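Local coordinates for protein carbohydrate kinase, FGGY (Rhodospirillum rubrum, PDB 3IFR) that probably phosphorylates D-xylulose at the expense of ATP, the reaction of a xylulose kinase, at residues L12-T17 and D165-L170; T38-S41 and W47-E50; E50-W55 and A88-D93; Q54-A59 and M169-E174; A97-S102 and F154-T159. One frame throughout, in Å; residues are numbered along the deposited sequence.

All five contacts lie in the N-terminal, actin-like domain. Contacts 1, 3 and 4 form one cluster: the centre of contact 1 is about 7 Å from that of contact 4 and about 9 Å from that of contact 3. Trp-55 joins them, since Ile-14 CG2 and Ile-167 CD1 both pack against it. Contact 2 shares Glu-50 with contact 3, their centres about 10 Å apart, and borders residues 12-17, whose DIGTT sequence is consistent with the phosphate loop of ASKHA relatives. Contact 5 adjoins contact 3, with about 9 Å between centres and a bond from Leu-92 N to Thr-159 O, and lies about 17 Å from contacts 1 and 2.

Contact 1: L12-T17 and D165-L170; sequences LDIGTT and DYINML
Matching first torsions bring Ile-14 and Ile-167 together: in both, CG1 stands opposite the carbonyl carbon and beside the backbone N (chi1 -82° and -58°), and the two CG1 atoms, of Ile-14 and Ile-167, meet at 3.8 Å. From there the tips part: CD1 of Ile-14 continues over Ile-167, 4.0 Å from CG1 of that residue, while CD1 of Ile-167 turns off to Trp-55. The side chains cross obliquely, so they touch over a small patch and do not run alongside each other. The second branch of Ile-167 serves a different partner, its CG2 lying 4.2 Å from CD2 of Leu-12. One helix residue thus spans two residues of strand 8-14 that point the same way. The backbones stay well apart, with 8.6 Å between CA of Ile-14 and CA of Ile-167. Asn-168 of the helix also touches Val-82 of the adjoining strand, which places helix 163-172 over strands 8-14 and 77-84 of the central sheet. All three touching residues are buried and no hydrogen bond crosses between the segments. The join therefore depends on shape and the burial of hydrocarbon, without the directional preference that a polar bond would add.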
# COMPACT_ATOMS: atom_id res chain seq x y z
N LEU A 12 13.94 -7.35 2.31
CA LEU A 12 13.10 -8.43 2.75
C LEU A 12 11.66 -7.89 2.87
O LEU A 12 11.43 -6.85 3.47
CB LEU A 12 13.61 -8.92 4.11
CG LEU A 12 12.74 -9.94 4.88
CD1 LEU A 12 12.63 -11.27 4.10
CD2 LEU A 12 13.28 -10.21 6.27
N ASP A 13 10.69 -8.62 2.33
CA ASP A 13 9.30 -8.16 2.35
C ASP A 13 8.40 -9.20 3.05
O ASP A 13 8.18 -10.32 2.55
CB ASP A 13 8.84 -7.86 0.91
CG ASP A 13 7.33 -7.66 0.80
OD1 ASP A 13 6.68 -7.33 1.81
OD2 ASP A 13 6.79 -7.84 -0.32
N ILE A 14 7.92 -8.83 4.23
CA ILE A 14 7.01 -9.63 5.01
C ILE A 14 5.62 -9.34 4.47
O ILE A 14 4.89 -8.48 5.01
CB ILE A 14 7.07 -9.31 6.51
CG1 ILE A 14 8.23 -10.03 7.18
CG2 ILE A 14 5.91 -9.93 7.20
CD1 ILE A 14 9.56 -9.67 6.71
N GLY A 15 5.26 -10.05 3.40
CA GLY A 15 4.04 -9.77 2.67
C GLY A 15 2.88 -10.55 3.20
O GLY A 15 3.04 -11.40 4.07
N THR A 16 1.71 -10.28 2.67
CA THR A 16 0.52 -10.88 3.17
C THR A 16 0.40 -12.34 2.82
O THR A 16 0.04 -13.15 3.69
CB THR A 16 -0.72 -10.16 2.66
OG1 THR A 16 -0.90 -9.01 3.44
CG2 THR A 16 -2.00 -11.03 2.92
N THR A 17 0.63 -12.70 1.57
CA THR A 17 0.58 -14.11 1.21
C THR A 17 1.96 -14.65 0.82
O THR A 17 2.11 -15.81 0.42
CB THR A 17 -0.42 -14.39 0.08
OG1 THR A 17 0.04 -13.74 -1.10
CG2 THR A 17 -1.83 -13.89 0.46
N ASP A 165 8.16 -4.63 12.15
CA ASP A 165 8.80 -4.22 13.43
C ASP A 165 9.22 -5.46 14.24
O ASP A 165 10.29 -5.53 14.87
CB ASP A 165 7.86 -3.40 14.30
CG ASP A 165 7.32 -2.16 13.60
OD1 ASP A 165 8.11 -1.41 12.97
OD2 ASP A 165 6.09 -1.89 13.74
N TYR A 166 8.36 -6.48 14.23
CA TYR A 166 8.66 -7.65 15.00
C TYR A 166 9.91 -8.37 14.47
O TYR A 166 10.80 -8.74 15.22
CB TYR A 166 7.43 -8.56 15.06
CG TYR A 166 7.71 -9.87 15.71
CD1 TYR A 166 8.07 -9.93 17.05
CD2 TYR A 166 7.63 -11.06 14.99
CE1 TYR A 166 8.33 -11.14 17.66
CE2 TYR A 166 7.89 -12.27 15.57
CZ TYR A 166 8.22 -12.32 16.92
OH TYR A 166 8.48 -13.51 17.55
N ILE A 167 9.99 -8.54 13.16
CA ILE A 167 11.13 -9.17 12.53
C ILE A 167 12.39 -8.40 12.86
O ILE A 167 13.36 -8.99 13.33
CB ILE A 167 10.90 -9.27 11.00
CG1 ILE A 167 9.60 -10.05 10.74
CG2 ILE A 167 12.09 -9.91 10.30
CD1 ILE A 167 9.69 -11.54 11.18
N ASN A 168 12.40 -7.08 12.64
CA ASN A 168 13.55 -6.26 13.09
C ASN A 168 14.01 -6.49 14.56
O ASN A 168 15.22 -6.56 14.86
CB ASN A 168 13.25 -4.78 12.89
CG ASN A 168 13.42 -4.34 11.46
OD1 ASN A 168 14.28 -4.86 10.72
ND2 ASN A 168 12.60 -3.33 11.05
N MSE A 169 13.06 -6.58 15.48
CA MSE A 169 13.43 -6.92 16.87
C MSE A 169 14.18 -8.24 16.92
O MSE A 169 15.27 -8.29 17.45
CB MSE A 169 12.21 -6.98 17.79
CG MSE A 169 11.39 -5.74 17.67
SE MSE A 169 9.83 -5.78 18.87
CE MSE A 169 9.03 -3.96 18.53
N LEU A 170 13.63 -9.30 16.31
CA LEU A 170 14.31 -10.57 16.23
C LEU A 170 15.72 -10.47 15.61
O LEU A 170 16.58 -11.29 15.94
CB LEU A 170 13.45 -11.56 15.43
CG LEU A 170 12.56 -12.47 16.26
CD1 LEU A 170 12.08 -11.77 17.50
CD2 LEU A 170 11.36 -13.02 15.46

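Contact 2: T38-S41 and W47-E50; sequences TTLS and WAEE
Ser-41 and Glu-49 form a single antiparallel beta bridge, a hydrogen-bonded pair in which the chain turns back on itself after strand 29-37. Ser-41 N donates to Glu-49 O at 2.9 Å, and Glu-49 N returns a bond to Ser-41 O at 2.8 Å. Both are nearly straight, 161° at the hydrogen. Beyond this bridge the side chain of Glu-50 does most of the work. With CG opposite its carbonyl carbon (chi1 -42°) and the chain extended past CG, it reaches across under residues 38-40, and its CG lies 3.5 Å from Thr-39 O. Thr-38 crosses it at about a right angle, touching with its methyl; the hydroxyl lies toward the side chain of Asn-58. Leu-40 meets Glu-50 obliquely, Leu-40 CD1 lying 3.7 Å from Glu-50 OE2. That same methyl also packs on Ala-48, where Leu-40 CD1 and Ala-48 CB are 3.9 Å apart. Polar partners outside hold the acidic ends: Trp-55 binds OE1 of Glu-50, while Arg-109 and Arg-100 both form salt bridges with OE2 of Glu-49. With an alanine in place of Glu-50, the indole N-H of Trp-55 would probably lose its acceptor and a gap would open beneath Thr-38 and Leu-40. Strand 49-50 also pairs with strand 102-103, so residues 38-41 lie along its other margin. The closest touch of these side chains is Thr-38 CG2 to Glu-50 OE1, 3.2 Å, a methyl against a carboxylate oxygen.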
# COMPACT_ATOMS: atom_id res chain seq x y z
N THR A 38 2.92 -17.50 2.81
CA THR A 38 2.56 -17.15 4.17
C THR A 38 1.10 -17.41 4.22
O THR A 38 0.44 -17.16 3.21
CB THR A 38 2.74 -15.67 4.43
OG1 THR A 38 4.10 -15.33 4.20
CG2 THR A 38 2.30 -15.30 5.85
N THR A 39 0.61 -17.90 5.36
CA THR A 39 -0.80 -18.24 5.49
C THR A 39 -1.62 -17.10 6.09
O THR A 39 -1.29 -16.58 7.17
CB THR A 39 -1.01 -19.49 6.36
OG1 THR A 39 -0.23 -20.58 5.87
CG2 THR A 39 -2.50 -19.87 6.39
N LEU A 40 -2.67 -16.70 5.38
CA LEU A 40 -3.69 -15.82 5.94
C LEU A 40 -4.73 -16.75 6.52
O LEU A 40 -5.33 -17.52 5.78
CB LEU A 40 -4.34 -15.03 4.81
CG LEU A 40 -5.28 -13.87 5.12
CD1 LEU A 40 -4.74 -12.99 6.25
CD2 LEU A 40 -5.42 -13.02 3.86
N SER A 41 -4.93 -16.71 7.84
CA SER A 41 -6.02 -17.46 8.44
C SER A 41 -7.23 -16.56 8.69
O SER A 41 -7.09 -15.35 8.86
CB SER A 41 -5.62 -18.07 9.79
OG SER A 41 -4.43 -18.83 9.64
N TRP A 47 -12.38 -12.23 9.89
CA TRP A 47 -11.10 -12.28 10.59
C TRP A 47 -9.91 -12.44 9.63
O TRP A 47 -10.00 -13.18 8.65
CB TRP A 47 -11.10 -13.43 11.58
CG TRP A 47 -11.85 -13.11 12.79
CD1 TRP A 47 -13.00 -12.35 12.88
CD2 TRP A 47 -11.55 -13.53 14.11
NE1 TRP A 47 -13.40 -12.25 14.18
CE2 TRP A 47 -12.54 -12.97 14.96
CE3 TRP A 47 -10.53 -14.29 14.68
CZ2 TRP A 47 -12.54 -13.18 16.33
CZ3 TRP A 47 -10.54 -14.49 16.03
CH2 TRP A 47 -11.53 -13.93 16.84
N ALA A 48 -8.80 -11.74 9.87
CA ALA A 48 -7.57 -11.93 9.07
C ALA A 48 -6.38 -11.99 10.00
O ALA A 48 -6.00 -10.98 10.61
CB ALA A 48 -7.38 -10.81 8.07
N GLU A 49 -5.80 -13.17 10.12
CA GLU A 49 -4.74 -13.35 11.11
C GLU A 49 -3.52 -14.01 10.50
O GLU A 49 -3.66 -14.79 9.55
CB GLU A 49 -5.24 -14.20 12.29
CG GLU A 49 -6.40 -13.55 13.03
CD GLU A 49 -6.68 -14.11 14.41
OE1 GLU A 49 -6.45 -15.31 14.66
OE2 GLU A 49 -7.16 -13.32 15.25
N GLU A 50 -2.34 -13.70 11.04
CA GLU A 50 -1.15 -14.47 10.70
C GLU A 50 -0.30 -14.87 11.91
O GLU A 50 -0.46 -14.38 13.02
CB GLU A 50 -0.31 -13.83 9.59
CG GLU A 50 -1.17 -13.28 8.44
CD GLU A 50 -0.43 -13.06 7.11
OE1 GLU A 50 0.78 -12.73 7.13
OE2 GLU A 50 -1.07 -13.20 6.04

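Contact 3: E50-W55 and A88-D93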
# COMPACT_ATOMS: atom_id res chain seq x y z
N GLU A 50 -2.34 -13.70 11.04
CA GLU A 50 -1.15 -14.47 10.70
C GLU A 50 -0.30 -14.87 11.91
O GLU A 50 -0.46 -14.38 13.02
CB GLU A 50 -0.31 -13.83 9.59
CG GLU A 50 -1.17 -13.28 8.44
CD GLU A 50 -0.43 -13.06 7.11
OE1 GLU A 50 0.78 -12.73 7.13
OE2 GLU A 50 -1.07 -13.20 6.04
N ASP A 51 0.58 -15.82 11.68
CA ASP A 51 1.40 -16.37 12.72
C ASP A 51 2.75 -15.72 12.61
O ASP A 51 3.49 -15.99 11.65
CB ASP A 51 1.53 -17.86 12.44
CG ASP A 51 2.33 -18.59 13.50
OD1 ASP A 51 2.82 -17.89 14.43
OD2 ASP A 51 2.47 -19.84 13.39
N PRO A 52 3.11 -14.86 13.57
CA PRO A 52 4.41 -14.17 13.41
C PRO A 52 5.61 -15.14 13.37
O PRO A 52 6.69 -14.83 12.85
CB PRO A 52 4.50 -13.26 14.63
CG PRO A 52 3.10 -13.08 15.10
CD PRO A 52 2.33 -14.32 14.69
N ALA A 53 5.41 -16.33 13.88
CA ALA A 53 6.48 -17.32 13.85
C ALA A 53 6.70 -17.83 12.43
O ALA A 53 7.80 -18.22 12.08
CB ALA A 53 6.19 -18.48 14.81
N GLN A 54 5.65 -17.86 11.62
CA GLN A 54 5.84 -18.17 10.21
C GLN A 54 6.59 -17.04 9.43
O GLN A 54 7.46 -17.32 8.57
CB GLN A 54 4.52 -18.52 9.57
CG GLN A 54 4.64 -19.30 8.25
CD GLN A 54 3.33 -19.28 7.51
OE1 GLN A 54 2.57 -18.32 7.63
NE2 GLN A 54 3.04 -20.34 6.77
N TRP A 55 6.29 -15.77 9.73
CA TRP A 55 7.07 -14.69 9.13
C TRP A 55 8.56 -14.98 9.40
O TRP A 55 9.39 -14.96 8.49
CB TRP A 55 6.71 -13.29 9.65
CG TRP A 55 5.28 -12.85 9.53
CD1 TRP A 55 4.36 -13.24 8.59
CD2 TRP A 55 4.61 -11.90 10.38
NE1 TRP A 55 3.15 -12.62 8.84
CE2 TRP A 55 3.29 -11.78 9.91
CE3 TRP A 55 5.01 -11.14 11.49
CZ2 TRP A 55 2.37 -10.93 10.51
CZ3 TRP A 55 4.10 -10.31 12.08
CH2 TRP A 55 2.79 -10.20 11.60
N ALA A 88 -0.06 -4.13 10.95
CA ALA A 88 -0.41 -5.40 11.51
C ALA A 88 -0.36 -5.14 13.00
O ALA A 88 0.32 -4.20 13.46
CB ALA A 88 0.59 -6.46 11.09
N VAL A 89 -1.11 -5.92 13.77
CA VAL A 89 -1.08 -5.82 15.21
C VAL A 89 -0.50 -7.10 15.79
O VAL A 89 -1.12 -8.16 15.71
CB VAL A 89 -2.49 -5.61 15.79
CG1 VAL A 89 -2.47 -5.70 17.32
CG2 VAL A 89 -3.07 -4.26 15.31
N VAL A 90 0.70 -6.97 16.35
CA VAL A 90 1.42 -8.04 17.02
C VAL A 90 1.54 -7.68 18.50
O VAL A 90 1.98 -6.55 18.80
CB VAL A 90 2.86 -8.16 16.43
CG1 VAL A 90 3.65 -9.26 17.15
CG2 VAL A 90 2.77 -8.47 14.97
N LEU A 91 1.19 -8.62 19.39
CA LEU A 91 1.26 -8.45 20.86
C LEU A 91 2.35 -9.30 21.54
O LEU A 91 2.36 -10.53 21.45
CB LEU A 91 -0.11 -8.73 21.51
CG LEU A 91 -1.22 -7.97 20.78
CD1 LEU A 91 -2.61 -8.32 21.24
CD2 LEU A 91 -0.98 -6.50 20.95
N LEU A 92 3.28 -8.64 22.22
CA LEU A 92 4.27 -9.37 23.01
C LEU A 92 4.07 -9.16 24.50
O LEU A 92 3.71 -8.07 24.97
CB LEU A 92 5.72 -9.05 22.61
CG LEU A 92 6.06 -9.08 21.11
CD1 LEU A 92 7.51 -8.67 20.85
CD2 LEU A 92 5.73 -10.47 20.51
N ASP A 93 4.30 -10.23 25.26
CA ASP A 93 4.28 -10.15 26.70
C ASP A 93 5.63 -9.67 27.25
O ASP A 93 6.51 -9.26 26.50
CB ASP A 93 3.90 -11.50 27.25
CG ASP A 93 5.01 -12.53 27.12
OD1 ASP A 93 4.74 -13.65 27.55
OD2 ASP A 93 6.12 -12.25 26.60
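Pro-52, in the first turn of helix 52-70, faces Val-90 of strand 90-92 with their CA atoms 7.7 Å apart, a distance bridged by side chains alone. Val-90 CG2 comes to the edge of the Trp-55 indole, near the ring plane, 3.7 Å from CZ3. With CG1 anti to the backbone N (chi1 179°), Val-90 divides its methyls between two helix residues, CG1 lying 4.4 Å from CG of Pro-52. Ala-88 CB adds a looser touch at 4.4 Å from CH2 of Trp-55. At the pyrrole end, NE1 of Trp-55 donates to Glu-50 OE1 at 2.9 Å; the bond is almost straight, 169°, lies 6° out of the ring plane and uses the anti lone pair of the carboxylate. This bond, with Pro-52 CA over one face toward the ring's rim, probably holds the turn of the indole. A leucine in place of Trp-55 would probably strip Glu-50 of this donor and leave Val-90 facing a gap. Asp-51 closes the start of the helix: its OD1 accepts from Ala-53 N at 3.1 Å, from above the carboxylate plane. The whole is an N-capped helix start packed on a two-stranded antiparallel ribbon, 90-92 with 159-161.

Contact 4: Q54-A59 and M169-E174; sequences QWWDNA and MLLTGE
Leu-170 lays its CD2 over one face of the Trp-56 indole, and this is the tight part of the contact. The methyl lies 3.8 Å from the centroid of the five-membered ring and 26° off its normal, a CH-pi contact, with 3.6 Å to CD2 of Trp-56 as the nearest approach. Further along the same ring, CB of Leu-170 is 3.8 Å from CZ3 of Trp-56. The torsions that lay CD2 of Leu-170 over the ring (chi1 -95°, chi2 33°) lie away from the usual leucine ones. Leu-171 comes in differently: its CD2 sits at the ring edge, in plane, 3.9 Å from CZ3 of Trp-56. The indole is thus held over a face and at an edge by consecutive leucines. The face contact joins two partly exposed residues, Trp-56 and Leu-170, whereas on the inner side buried Leu-171 is at the edge and Ile-167 also touches Trp-56. On the solvent side helix 163-172 ends: exposed Gly-173 leaves helical geometry with positive phi, and Thr-172 OG1 accepts from Glu-174 N at 3.0 Å, an ST turn. Helices 52-70 and 163-172 both lie on strand 8-14, the former through Ala-59 on Leu-12 and Trp-55 on Ile-14. Two neighbouring helices packed on one face of a central sheet belong to the layered, actin-like fold of FGGY kinases.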
# COMPACT_ATOMS: atom_id res chain seq x y z
N GLN A 54 5.65 -17.86 11.62
CA GLN A 54 5.84 -18.17 10.21
C GLN A 54 6.59 -17.04 9.43
O GLN A 54 7.46 -17.32 8.57
CB GLN A 54 4.52 -18.52 9.57
CG GLN A 54 4.64 -19.30 8.25
CD GLN A 54 3.33 -19.28 7.51
OE1 GLN A 54 2.57 -18.32 7.63
NE2 GLN A 54 3.04 -20.34 6.77
N TRP A 55 6.29 -15.77 9.73
CA TRP A 55 7.07 -14.69 9.13
C TRP A 55 8.56 -14.98 9.40
O TRP A 55 9.39 -14.96 8.49
CB TRP A 55 6.71 -13.29 9.65
CG TRP A 55 5.28 -12.85 9.53
CD1 TRP A 55 4.36 -13.24 8.59
CD2 TRP A 55 4.61 -11.90 10.38
NE1 TRP A 55 3.15 -12.62 8.84
CE2 TRP A 55 3.29 -11.78 9.91
CE3 TRP A 55 5.01 -11.14 11.49
CZ2 TRP A 55 2.37 -10.93 10.51
CZ3 TRP A 55 4.10 -10.31 12.08
CH2 TRP A 55 2.79 -10.20 11.60
N TRP A 56 8.89 -15.28 10.65
CA TRP A 56 10.28 -15.40 11.07
C TRP A 56 10.93 -16.60 10.44
O TRP A 56 12.07 -16.55 9.99
CB TRP A 56 10.38 -15.50 12.60
CG TRP A 56 11.77 -15.70 13.07
CD1 TRP A 56 12.23 -16.76 13.78
CD2 TRP A 56 12.92 -14.87 12.80
NE1 TRP A 56 13.57 -16.63 14.02
CE2 TRP A 56 14.03 -15.48 13.43
CE3 TRP A 56 13.12 -13.67 12.10
CZ2 TRP A 56 15.32 -14.93 13.41
CZ3 TRP A 56 14.41 -13.12 12.08
CH2 TRP A 56 15.49 -13.75 12.74
N ASP A 57 10.19 -17.70 10.41
CA ASP A 57 10.66 -18.88 9.71
C ASP A 57 10.81 -18.66 8.23
O ASP A 57 11.81 -19.06 7.65
CB ASP A 57 9.75 -20.06 9.97
CG ASP A 57 10.54 -21.23 10.42
OD1 ASP A 57 10.66 -22.18 9.63
OD2 ASP A 57 11.08 -21.12 11.57
N ASN A 58 9.79 -18.07 7.61
CA ASN A 58 9.91 -17.61 6.21
C ASN A 58 11.17 -16.74 6.05
O ASN A 58 12.00 -17.00 5.18
CB ASN A 58 8.68 -16.83 5.76
CG ASN A 58 7.51 -17.72 5.30
OD1 ASN A 58 6.51 -17.19 4.81
ND2 ASN A 58 7.62 -19.03 5.47
N ALA A 59 11.36 -15.75 6.93
CA ALA A 59 12.50 -14.83 6.75
C ALA A 59 13.87 -15.54 6.84
O ALA A 59 14.75 -15.26 6.05
CB ALA A 59 12.44 -13.66 7.74
N MSE A 169 13.06 -6.58 15.48
CA MSE A 169 13.43 -6.92 16.87
C MSE A 169 14.18 -8.24 16.92
O MSE A 169 15.27 -8.29 17.45
CB MSE A 169 12.21 -6.98 17.79
CG MSE A 169 11.39 -5.74 17.67
SE MSE A 169 9.83 -5.78 18.87
CE MSE A 169 9.03 -3.96 18.53
N LEU A 170 13.63 -9.30 16.31
CA LEU A 170 14.31 -10.57 16.23
C LEU A 170 15.72 -10.47 15.61
O LEU A 170 16.58 -11.29 15.94
CB LEU A 170 13.45 -11.56 15.43
CG LEU A 170 12.56 -12.47 16.26
CD1 LEU A 170 12.08 -11.77 17.50
CD2 LEU A 170 11.36 -13.02 15.46
N LEU A 171 15.95 -9.51 14.69
CA LEU A 171 17.26 -9.35 14.01
C LEU A 171 18.33 -8.63 14.83
O LEU A 171 19.51 -9.01 14.79
CB LEU A 171 17.13 -8.59 12.67
CG LEU A 171 16.34 -9.28 11.59
CD1 LEU A 171 16.03 -8.38 10.42
CD2 LEU A 171 17.09 -10.52 11.14
N THR A 172 17.91 -7.62 15.57
CA THR A 172 18.82 -6.64 16.17
C THR A 172 18.74 -6.60 17.70
O THR A 172 19.63 -6.09 18.34
CB THR A 172 18.46 -5.22 15.67
OG1 THR A 172 17.12 -4.90 16.08
CG2 THR A 172 18.51 -5.17 14.15
N GLY A 173 17.67 -7.13 18.26
CA GLY A 173 17.40 -6.97 19.67
C GLY A 173 17.02 -5.55 20.04
O GLY A 173 16.89 -5.21 21.21
N GLU A 174 16.84 -4.68 19.06
CA GLU A 174 16.37 -3.36 19.40
C GLU A 174 14.85 -3.38 19.65
O GLU A 174 14.17 -4.30 19.24
CB GLU A 174 16.74 -2.39 18.27
CG GLU A 174 18.23 -2.29 18.03
CD GLU A 174 18.98 -1.91 19.30
OE1 GLU A 174 18.33 -1.49 20.28
OE2 GLU A 174 20.21 -2.07 19.32

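Contact 5: A97-S102 and F154-T159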
# COMPACT_ATOMS: atom_id res chain seq x y z
N ALA A 97 7.41 -12.97 24.15
CA ALA A 97 6.63 -14.00 23.48
C ALA A 97 5.34 -13.42 22.87
O ALA A 97 4.66 -12.56 23.47
CB ALA A 97 6.25 -15.14 24.49
N VAL A 98 4.98 -13.97 21.71
CA VAL A 98 3.72 -13.65 21.03
C VAL A 98 2.45 -14.06 21.84
O VAL A 98 2.27 -15.21 22.20
CB VAL A 98 3.73 -14.29 19.61
CG1 VAL A 98 2.39 -14.06 18.87
CG2 VAL A 98 4.86 -13.73 18.83
N LEU A 99 1.57 -13.11 22.11
CA LEU A 99 0.36 -13.43 22.88
C LEU A 99 -0.71 -14.16 22.06
O LEU A 99 -1.30 -15.12 22.52
CB LEU A 99 -0.18 -12.17 23.55
CG LEU A 99 0.75 -11.69 24.68
CD1 LEU A 99 0.63 -10.21 24.99
CD2 LEU A 99 0.59 -12.50 25.94
N ARG A 100 -0.95 -13.74 20.83
CA ARG A 100 -2.02 -14.34 20.05
C ARG A 100 -1.64 -14.08 18.62
O ARG A 100 -0.71 -13.35 18.35
CB ARG A 100 -3.35 -13.63 20.32
CG ARG A 100 -3.35 -12.21 19.73
CD ARG A 100 -4.66 -11.41 19.92
NE ARG A 100 -5.87 -12.19 19.71
CZ ARG A 100 -6.29 -12.71 18.55
NH1 ARG A 100 -7.45 -13.36 18.51
NH2 ARG A 100 -5.57 -12.59 17.44
N PRO A 101 -2.36 -14.69 17.68
CA PRO A 101 -1.99 -14.48 16.28
C PRO A 101 -2.08 -13.00 15.91
O PRO A 101 -2.87 -12.27 16.52
CB PRO A 101 -3.02 -15.31 15.52
CG PRO A 101 -3.46 -16.38 16.53
CD PRO A 101 -3.42 -15.70 17.86
N SER A 102 -1.25 -12.57 14.96
CA SER A 102 -1.28 -11.22 14.45
C SER A 102 -2.61 -10.94 13.75
O SER A 102 -3.07 -11.75 12.94
CB SER A 102 -0.15 -11.00 13.46
OG SER A 102 -0.36 -9.85 12.65
N PHE A 154 -5.03 -8.81 26.80
CA PHE A 154 -4.84 -7.39 26.97
C PHE A 154 -3.98 -7.03 28.17
O PHE A 154 -3.12 -6.13 28.09
CB PHE A 154 -6.17 -6.65 27.05
CG PHE A 154 -6.04 -5.17 26.91
CD1 PHE A 154 -5.89 -4.58 25.66
CD2 PHE A 154 -6.07 -4.36 28.03
CE1 PHE A 154 -5.78 -3.21 25.52
CE2 PHE A 154 -5.95 -2.99 27.91
CZ PHE A 154 -5.79 -2.40 26.63
N GLY A 155 -4.21 -7.71 29.28
CA GLY A 155 -3.51 -7.34 30.51
C GLY A 155 -2.05 -7.77 30.47
O GLY A 155 -1.19 -7.22 31.17
N ALA A 156 -1.75 -8.75 29.63
CA ALA A 156 -0.36 -9.21 29.50
C ALA A 156 0.51 -8.42 28.51
O ALA A 156 1.65 -8.78 28.32
CB ALA A 156 -0.34 -10.65 29.12
N ILE A 157 -0.04 -7.38 27.86
CA ILE A 157 0.67 -6.69 26.78
C ILE A 157 1.77 -5.78 27.29
O ILE A 157 1.52 -4.78 27.97
CB ILE A 157 -0.26 -5.80 25.91
CG1 ILE A 157 -1.32 -6.64 25.17
CG2 ILE A 157 0.55 -5.04 24.88
CD1 ILE A 157 -2.41 -5.83 24.58
N ALA A 158 3.00 -6.13 26.92
CA ALA A 158 4.21 -5.36 27.21
C ALA A 158 4.66 -4.59 25.97
O ALA A 158 5.24 -3.50 26.07
CB ALA A 158 5.31 -6.30 27.67
N THR A 159 4.43 -5.17 24.79
CA THR A 159 4.79 -4.53 23.52
C THR A 159 3.74 -4.79 22.45
O THR A 159 3.29 -5.94 22.21
CB THR A 159 6.16 -5.07 23.03
OG1 THR A 159 7.18 -4.79 24.00
CG2 THR A 159 6.55 -4.48 21.69
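Leu-99 sets its CD1 over one face of the peptide group joining Ala-156 to Ile-157, the flat group on which the contact rests. CD1 of Leu-99 is 3.8 Å from Ala-156 O and 3.9 Å from CA of Ile-157, so the methyl lies over the plane and does not meet the carbonyl oxygen end-on. The other branch comes down beside it, Leu-99 CD2 lying 3.8 Å from CB of Ala-156. The side chain of Ile-157 adds a looser touch, its CG1 being 4.1 Å from CD1 of Leu-99. With CG opposite the carbonyl carbon (chi1 -70°), Leu-99 projects both methyls at the far segment, and it alone carries the contact from its own side. The second flat group, the guanidinium of Arg-100, turns back on its own loop: NH2 donates to Pro-101 O at 2.9 Å in a bent bond, 136° at the hydrogen, with the oxygen 16° out of the guanidinium plane. Its NE also forms a salt bridge to Glu-150. Leu-99 and Ala-158 each bond through the backbone to strand 90-92, at Leu-91 and Leu-92, so that both segments flank this strand. Ala-158 and Thr-159, facing Leu-92 together, make a classic beta bulge. Across the contact itself there are methyls, a peptide face and no hydrogen bond. Its chemistry is therefore apolar and weakly directional; backbone bonds tie both segments to strand 90-92 instead, and residues 97-102 are held additionally through Arg-100.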